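Local atomic coordinates of 1,4-dihydroxy-2-naphthoyl-CoA hydrolase (Escherichia coli, PDB entry 1VH5), a protein that hydrolyses 1,4-dihydroxy-2-naphthoyl-CoA to 1,4-dihydroxy-2-naphthoate and CoA in menaquinone biosynthesis, and also acts on many other acyl-CoA thioesters. Residues 26-31 with 60-65; 65-70 with 116-121. All coordinates share one frame; numbering follows the deposited sequence.

Contact 1: residues 26-31 with 60-65; sequences LDIRFE and SVVLAE
Ile28 meets the helix segment 60-65 with both of its branches. Its CG2 methyl packs against CD1 of Leu63 at 3.7 Å. Its longer branch runs on toward Val62, and CD1 lies 3.9 Å from Val62 CG1. The same CD1 also lies 4.2 Å from Leu63 CA, so this branch reaches the helix backbone itself. Leu26 adds a second approach to Val62: its CD1 stands 3.8 Å from Val62 CG1, with the two side chains crossing at about a right angle. With chi1 at 175°, Val62 holds CG1 opposite its backbone N, and this is the methyl that both Leu26 and Ile28 meet. All four side chains are buried and no hydrogen bond crosses the contact.

Leu26 and Ile28 flank Asp27, the first residue after helix 22-25 to leave helical angles. Its positive phi and two bonds back into the last turn make a Schellman motif. The chain then enters strand 29-33. The carboxylate of Asp27 forms a salt bridge with Arg99; a pairing with Arg29 is less certain, since that side chain has two conformers.

On the helix, two residues beyond Leu63, sits Glu65, the inferred nucleophile or proton acceptor. Its OE1 is hydrogen-bonded to His91 of the second subunit. Val62 packs on Gly58 of that subunit, and Leu26 on its Met22. Within the chain, Ile28 also touches Met42, and Arg29 and Glu31 pair with strand 38-43. The contact therefore lays the entry to strand 29-33 against helix 57-74.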
ATOM      1  N   LEU A  26      10.660   6.507   2.712  1.00 16.39           N
ATOM      2  CA  LEU A  26      10.660   6.053   1.332  1.00 15.90           C
ATOM      3  C   LEU A  26      11.099   7.111   0.313  1.00 17.20           C
ATOM      4  O   LEU A  26      11.078   6.850  -0.903  1.00 16.98           O
ATOM      5  CB  LEU A  26       9.278   5.500   0.939  1.00 16.40           C
ATOM      6  CG  LEU A  26       8.757   4.318   1.743  1.00 16.06           C
ATOM      7  CD1 LEU A  26       7.395   3.882   1.143  1.00 16.62           C
ATOM      8  CD2 LEU A  26       9.723   3.134   1.695  1.00 16.91           C
ATOM      9  N   ASP A  27      11.439   8.313   0.797  1.00 17.03           N
ATOM     10  CA  ASP A  27      11.829   9.429  -0.086  1.00 18.00           C
ATOM     11  C   ASP A  27      10.732   9.814  -1.058  1.00 16.16           C
ATOM     12  O   ASP A  27      11.000  10.122  -2.209  1.00 17.53           O
ATOM     13  CB  ASP A  27      13.127   9.093  -0.857  1.00 18.27           C
ATOM     14  CG  ASP A  27      13.756  10.297  -1.552  1.00 20.46           C
ATOM     15  OD1 ASP A  27      14.296  10.094  -2.672  1.00 22.12           O
ATOM     16  OD2 ASP A  27      13.749  11.444  -1.049  1.00 23.05           O
ATOM     17  N   ILE A  28       9.496   9.775  -0.579  1.00 15.94           N
ATOM     18  CA  ILE A  28       8.418  10.370  -1.350  1.00 16.29           C
ATOM     19  C   ILE A  28       8.576  11.902  -1.296  1.00 16.29           C
ATOM     20  O   ILE A  28       8.725  12.468  -0.195  1.00 18.02           O
ATOM     21  CB  ILE A  28       7.066   9.869  -0.795  1.00 15.80           C
ATOM     22  CG1 ILE A  28       6.909   8.380  -1.147  1.00 16.71           C
ATOM     23  CG2 ILE A  28       5.904  10.651  -1.401  1.00 16.02           C
ATOM     24  CD1 ILE A  28       5.775   7.643  -0.361  1.00 16.73           C
ATOM     25  N   ARG A  29       8.535  12.547  -2.468  1.00 16.04           N
ATOM     26  CA  ARG A  29       8.774  13.983  -2.572  1.00 17.16           C
ATOM     27  C   ARG A  29       7.601  14.599  -3.327  1.00 15.91           C
ATOM     28  O   ARG A  29       7.360  14.272  -4.493  1.00 16.35           O
ATOM     29  CB  ARG A  29      10.051  14.266  -3.386  0.50 17.96           C
ATOM     30  CG  ARG A  29      11.309  13.515  -3.013  0.50 20.41           C
ATOM     31  CD  ARG A  29      12.579  14.142  -3.584  0.50 21.68           C
ATOM     32  NE  ARG A  29      13.761  13.305  -3.380  0.50 21.60           N
ATOM     33  CZ  ARG A  29      14.673  13.010  -4.305  0.50 22.19           C
ATOM     34  NH1 ARG A  29      15.706  12.234  -3.988  0.50 22.17           N
ATOM     35  NH2 ARG A  29      14.550  13.468  -5.544  0.50 23.38           N
ATOM     36  N   PHE A  30       6.912  15.542  -2.690  1.00 16.13           N
ATOM     37  CA  PHE A  30       5.935  16.361  -3.429  1.00 16.19           C
ATOM     38  C   PHE A  30       6.653  17.306  -4.404  1.00 17.14           C
ATOM     39  O   PHE A  30       7.635  17.947  -4.036  1.00 18.48           O
ATOM     40  CB  PHE A  30       5.024  17.128  -2.444  1.00 17.69           C
ATOM     41  CG  PHE A  30       4.092  16.214  -1.721  1.00 16.29           C
ATOM     42  CD1 PHE A  30       4.478  15.541  -0.556  1.00 18.41           C
ATOM     43  CD2 PHE A  30       2.849  15.953  -2.242  1.00 17.10           C
ATOM     44  CE1 PHE A  30       3.616  14.634   0.079  1.00 18.65           C
ATOM     45  CE2 PHE A  30       1.998  15.030  -1.643  1.00 18.36           C
ATOM     46  CZ  PHE A  30       2.355  14.409  -0.473  1.00 18.62           C
ATOM     47  N   GLU A  31       6.176  17.346  -5.634  1.00 17.48           N
ATOM     48  CA  GLU A  31       6.838  18.055  -6.731  1.00 18.71           C
ATOM     49  C   GLU A  31       6.015  19.180  -7.313  1.00 18.88           C
ATOM     50  O   GLU A  31       6.571  20.085  -7.959  1.00 19.16           O
ATOM     51  CB  GLU A  31       7.090  17.098  -7.883  1.00 20.74           C
ATOM     52  CG  GLU A  31       7.844  15.839  -7.536  1.00 23.21           C
ATOM     53  CD  GLU A  31       9.296  15.895  -7.935  1.00 25.49           C
ATOM     54  OE1 GLU A  31       9.708  16.903  -8.538  1.00 30.06           O
ATOM     55  OE2 GLU A  31      10.014  14.927  -7.664  1.00 24.42           O
ATOM     56  N   SER A  60       3.403   1.460  -4.434  1.00 12.59           N
ATOM     57  CA  SER A  60       2.547   2.302  -5.276  1.00 12.45           C
ATOM     58  C   SER A  60       1.364   2.802  -4.463  1.00 12.35           C
ATOM     59  O   SER A  60       0.970   3.951  -4.568  1.00 12.95           O
ATOM     60  CB  SER A  60       2.038   1.557  -6.471  1.00 12.42           C
ATOM     61  OG  SER A  60       3.088   1.228  -7.360  1.00 16.71           O
ATOM     62  N   VAL A  61       0.785   1.928  -3.649  1.00 11.95           N
ATOM     63  CA  VAL A  61      -0.369   2.307  -2.816  1.00 11.93           C
ATOM     64  C   VAL A  61       0.059   3.246  -1.693  1.00 11.83           C
ATOM     65  O   VAL A  61      -0.661   4.185  -1.353  1.00 11.87           O
ATOM     66  CB  VAL A  61      -1.134   1.061  -2.315  1.00 12.27           C
ATOM     67  CG1 VAL A  61      -2.314   1.507  -1.433  1.00 12.93           C
ATOM     68  CG2 VAL A  61      -1.645   0.234  -3.507  1.00 13.96           C
ATOM     69  N   VAL A  62       1.235   3.033  -1.109  1.00 11.62           N
ATOM     70  CA  VAL A  62       1.756   4.029  -0.176  1.00 11.98           C
ATOM     71  C   VAL A  62       1.831   5.418  -0.837  1.00 11.32           C
ATOM     72  O   VAL A  62       1.402   6.419  -0.263  1.00 12.49           O
ATOM     73  CB  VAL A  62       3.148   3.657   0.372  1.00 12.79           C
ATOM     74  CG1 VAL A  62       3.691   4.799   1.243  1.00 14.12           C
ATOM     75  CG2 VAL A  62       3.081   2.365   1.219  1.00 13.70           C
ATOM     76  N   LEU A  63       2.361   5.467  -2.045  1.00 11.89           N
ATOM     77  CA  LEU A  63       2.472   6.738  -2.759  1.00 12.87           C
ATOM     78  C   LEU A  63       1.068   7.341  -2.972  1.00 12.29           C
ATOM     79  O   LEU A  63       0.818   8.536  -2.640  1.00 12.49           O
ATOM     80  CB  LEU A  63       3.255   6.574  -4.070  1.00 13.18           C
ATOM     81  CG  LEU A  63       3.353   7.847  -4.939  1.00 13.24           C
ATOM     82  CD1 LEU A  63       4.107   8.970  -4.207  1.00 13.48           C
ATOM     83  CD2 LEU A  63       4.045   7.504  -6.250  1.00 15.84           C
ATOM     84  N   ALA A  64       0.130   6.529  -3.476  1.00 12.26           N
ATOM     85  CA  ALA A  64      -1.222   7.017  -3.760  1.00 12.55           C
ATOM     86  C   ALA A  64      -1.882   7.524  -2.490  1.00 11.83           C
ATOM     87  O   ALA A  64      -2.504   8.607  -2.499  1.00 12.68           O
ATOM     88  CB  ALA A  64      -2.077   5.918  -4.393  1.00 13.03           C
ATOM     89  N   GLU A  65      -1.805   6.764  -1.392  1.00 12.51           N
ATOM     90  CA  GLU A  65      -2.484   7.176  -0.174  1.00 12.59           C
ATOM     91  C   GLU A  65      -1.800   8.401   0.420  1.00 12.71           C
ATOM     92  O   GLU A  65      -2.471   9.260   1.001  1.00 13.87           O
ATOM     93  CB  GLU A  65      -2.550   6.023   0.855  1.00 13.68           C
ATOM     94  CG  GLU A  65      -3.365   6.413   2.091  1.00 17.54           C
ATOM     95  CD  GLU A  65      -4.133   5.289   2.732  1.00 18.49           C
ATOM     96  OE1 GLU A  65      -4.358   4.226   2.093  1.00 20.07           O
ATOM     97  OE2 GLU A  65      -4.487   5.502   3.902  1.00 19.97           O
TER

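Contact 2: residues 65-70 with 116-121; sequences ESIGSV and WQIEIF
Trp116 and Ile118 of the strand meet the helix at Gly68. From Trp116, CB lies 4.6 Å from Gly68 CA, where the helix has no side chain. The indole then passes the carbonyl of Gly68. Both CD1 and NE1 are 3.9 Å from Gly68 O, which sits over one ring face, offset toward the rim. This is a face contact and not a hydrogen bond: the NE1 group is hydrogen-bonded to Gln114 OE1 instead. With chi1 at -69°, CG stands opposite the carbonyl carbon of Trp116, and the indole lies with one face toward Gly68 O. The ring also touches Ala71 of the same helix and Cys75 just after it.

Two residues along the strand, Ile118 CD1 comes to 4.6 Å from Gly68 CA. Its CG2 meets Ile67 CD1 more loosely, at 4.3 Å. Ile67 also packs on Cys104, Leu38 and Ala40 of neighbouring strands.

The side chain of Trp116 lies about 4 Å from that of Leu109, a substrate-binding residue. A long helix lying against a curved antiparallel sheet is the hallmark of the hotdog fold, to which this thioesterase belongs.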
ATOM      1  N   GLU A  65      -1.805   6.764  -1.392  1.00 12.51           N
ATOM      2  CA  GLU A  65      -2.484   7.176  -0.174  1.00 12.59           C
ATOM      3  C   GLU A  65      -1.800   8.401   0.420  1.00 12.71           C
ATOM      4  O   GLU A  65      -2.471   9.260   1.001  1.00 13.87           O
ATOM      5  CB  GLU A  65      -2.550   6.023   0.855  1.00 13.68           C
ATOM      6  CG  GLU A  65      -3.365   6.413   2.091  1.00 17.54           C
ATOM      7  CD  GLU A  65      -4.133   5.289   2.732  1.00 18.49           C
ATOM      8  OE1 GLU A  65      -4.358   4.226   2.093  1.00 20.07           O
ATOM      9  OE2 GLU A  65      -4.487   5.502   3.902  1.00 19.97           O
ATOM     10  N   SER A  66      -0.468   8.486   0.329  1.00 13.43           N
ATOM     11  CA  SER A  66       0.246   9.658   0.884  1.00 13.89           C
ATOM     12  C   SER A  66      -0.178  10.941   0.185  1.00 13.98           C
ATOM     13  O   SER A  66      -0.332  11.975   0.830  1.00 16.09           O
ATOM     14  CB  SER A  66       1.746   9.476   0.691  1.00 12.84           C
ATOM     15  OG  SER A  66       2.243   8.382   1.461  1.00 13.79           O
ATOM     16  N   ILE A  67      -0.350  10.883  -1.130  1.00 13.34           N
ATOM     17  CA  ILE A  67      -0.753  12.060  -1.918  1.00 14.24           C
ATOM     18  C   ILE A  67      -2.212  12.379  -1.674  1.00 13.86           C
ATOM     19  O   ILE A  67      -2.566  13.518  -1.356  1.00 13.16           O
ATOM     20  CB  ILE A  67      -0.530  11.885  -3.440  1.00 14.96           C
ATOM     21  CG1 ILE A  67       0.948  11.628  -3.765  1.00 14.55           C
ATOM     22  CG2 ILE A  67      -0.943  13.168  -4.174  1.00 14.08           C
ATOM     23  CD1 ILE A  67       1.152  11.105  -5.163  1.00 13.77           C
ATOM     24  N   GLY A  68      -3.078  11.366  -1.782  1.00 13.53           N
ATOM     25  CA  GLY A  68      -4.511  11.592  -1.605  1.00 14.06           C
ATOM     26  C   GLY A  68      -4.864  12.102  -0.215  1.00 13.46           C
ATOM     27  O   GLY A  68      -5.775  12.918  -0.064  1.00 13.40           O
ATOM     28  N   SER A  69      -4.206  11.575   0.815  1.00 13.67           N
ATOM     29  CA  SER A  69      -4.516  12.035   2.179  1.00 14.52           C
ATOM     30  C   SER A  69      -4.205  13.508   2.383  1.00 15.13           C
ATOM     31  O   SER A  69      -4.992  14.221   3.003  1.00 15.90           O
ATOM     32  CB  SER A  69      -3.680  11.259   3.207  0.65 16.13           C
ATOM     33  OG  SER A  69      -3.975   9.876   3.168  0.65 17.41           O
ATOM     34  N   VAL A  70      -3.055  13.974   1.883  1.00 14.51           N
ATOM     35  CA  VAL A  70      -2.707  15.389   2.013  1.00 14.99           C
ATOM     36  C   VAL A  70      -3.613  16.225   1.110  1.00 14.79           C
ATOM     37  O   VAL A  70      -4.099  17.255   1.544  1.00 14.67           O
ATOM     38  CB  VAL A  70      -1.247  15.616   1.431  0.65 16.36           C
ATOM     39  CG1 VAL A  70      -0.981  17.105   1.116  0.65 16.05           C
ATOM     40  CG2 VAL A  70      -0.176  15.062   2.334  0.65 19.08           C
ATOM     41  N   TRP A 116     -10.613  10.558  -4.431  1.00 11.33           N
ATOM     42  CA  TRP A 116      -9.429  11.017  -5.141  1.00 11.58           C
ATOM     43  C   TRP A 116      -9.005   9.925  -6.117  1.00 12.35           C
ATOM     44  O   TRP A 116      -9.049   8.731  -5.762  1.00 13.30           O
ATOM     45  CB  TRP A 116      -8.312  11.263  -4.114  1.00 12.01           C
ATOM     46  CG  TRP A 116      -8.590  12.431  -3.227  1.00 12.43           C
ATOM     47  CD1 TRP A 116      -9.159  12.432  -2.002  1.00 11.88           C
ATOM     48  CD2 TRP A 116      -8.418  13.798  -3.588  1.00 12.01           C
ATOM     49  NE1 TRP A 116      -9.289  13.724  -1.523  1.00 12.22           N
ATOM     50  CE2 TRP A 116      -8.869  14.581  -2.503  1.00 12.46           C
ATOM     51  CE3 TRP A 116      -7.919  14.445  -4.733  1.00 13.73           C
ATOM     52  CZ2 TRP A 116      -8.812  15.980  -2.506  1.00 13.29           C
ATOM     53  CZ3 TRP A 116      -7.849  15.851  -4.736  1.00 13.76           C
ATOM     54  CH2 TRP A 116      -8.298  16.592  -3.621  1.00 15.19           C
ATOM     55  N   GLN A 117      -8.573  10.316  -7.316  1.00 12.79           N
ATOM     56  CA  GLN A 117      -7.978   9.375  -8.263  1.00 12.15           C
ATOM     57  C   GLN A 117      -6.480   9.672  -8.314  1.00 12.55           C
ATOM     58  O   GLN A 117      -6.052  10.831  -8.533  1.00 14.38           O
ATOM     59  CB  GLN A 117      -8.608   9.540  -9.624  1.00 14.10           C
ATOM     60  CG  GLN A 117      -8.139   8.519 -10.703  1.00 16.71           C
ATOM     61  CD  GLN A 117      -9.099   8.544 -11.889  1.00 21.49           C
ATOM     62  OE1 GLN A 117     -10.181   7.964 -11.843  1.00 24.90           O
ATOM     63  NE2 GLN A 117      -8.737   9.263 -12.903  1.00 24.48           N
ATOM     64  N   ILE A 118      -5.653   8.639  -8.120  1.00 12.04           N
ATOM     65  CA  ILE A 118      -4.226   8.831  -8.246  1.00 13.24           C
ATOM     66  C   ILE A 118      -3.698   7.857  -9.300  1.00 12.82           C
ATOM     67  O   ILE A 118      -3.842   6.628  -9.167  1.00 13.52           O
ATOM     68  CB  ILE A 118      -3.456   8.630  -6.929  1.00 12.66           C
ATOM     69  CG1 ILE A 118      -4.069   9.413  -5.754  1.00 14.73           C
ATOM     70  CG2 ILE A 118      -1.969   8.998  -7.200  1.00 14.26           C
ATOM     71  CD1 ILE A 118      -5.211   8.677  -5.033  1.00 15.21           C
ATOM     72  N   GLU A 119      -3.079   8.408 -10.351  1.00 13.76           N
ATOM     73  CA  GLU A 119      -2.449   7.586 -11.377  1.00 14.49           C
ATOM     74  C   GLU A 119      -0.937   7.697 -11.199  1.00 14.72           C
ATOM     75  O   GLU A 119      -0.406   8.794 -10.955  1.00 15.40           O
ATOM     76  CB  GLU A 119      -2.874   8.036 -12.780  1.00 16.72           C
ATOM     77  CG  GLU A 119      -4.333   7.737 -13.137  1.00 18.71           C
ATOM     78  CD  GLU A 119      -4.709   8.224 -14.544  1.00 21.29           C
ATOM     79  OE1 GLU A 119      -4.219   9.300 -14.983  1.00 23.81           O
ATOM     80  OE2 GLU A 119      -5.504   7.538 -15.231  1.00 26.09           O
ATOM     81  N   ILE A 120      -0.245   6.558 -11.309  1.00 14.41           N
ATOM     82  CA  ILE A 120       1.198   6.547 -11.077  1.00 13.56           C
ATOM     83  C   ILE A 120       1.867   6.120 -12.358  1.00 14.85           C
ATOM     84  O   ILE A 120       1.528   5.097 -12.946  1.00 14.80           O
ATOM     85  CB  ILE A 120       1.520   5.585  -9.939  1.00 14.31           C
ATOM     86  CG1 ILE A 120       0.842   6.102  -8.652  1.00 15.95           C
ATOM     87  CG2 ILE A 120       3.082   5.406  -9.781  1.00 16.19           C
ATOM     88  CD1 ILE A 120       0.880   5.153  -7.562  1.00 17.17           C
ATOM     89  N   PHE A 121       2.833   6.920 -12.797  1.00 13.95           N
ATOM     90  CA  PHE A 121       3.512   6.759 -14.087  1.00 14.36           C
ATOM     91  C   PHE A 121       5.005   6.545 -13.863  1.00 15.74           C
ATOM     92  O   PHE A 121       5.596   7.037 -12.899  1.00 16.06           O
ATOM     93  CB  PHE A 121       3.341   8.006 -14.988  1.00 15.45           C
ATOM     94  CG  PHE A 121       1.905   8.376 -15.249  1.00 16.51           C
ATOM     95  CD1 PHE A 121       1.206   9.166 -14.321  1.00 18.67           C
ATOM     96  CD2 PHE A 121       1.260   7.922 -16.376  1.00 17.59           C
ATOM     97  CE1 PHE A 121      -0.135   9.497 -14.527  1.00 17.69           C
ATOM     98  CE2 PHE A 121      -0.103   8.246 -16.600  1.00 17.21           C
ATOM     99  CZ  PHE A 121      -0.774   9.058 -15.672  1.00 16.86           C
TER

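From the N terminus, the chain first passes through 26-31, at the start of strand 29-33. It makes a hairpin with strand 38-43 and then enters helix 57-74, where 60-65 closes contact 1 across 28 residues. Contact 2 opens on the next part of the same helix. It closes at 116-121 after 45 residues that include strands 81-91 and 99-106. The two loops follow in series, neither nesting nor crossing, and share Glu65. Ser60 O touches Ile120 CD1, and Phe30 CZ touches Val70 CG2, so the contacts also join directly. Together they tie the helix to strands 29-33 and 113-121 of one sheet, and both reach the second subunit.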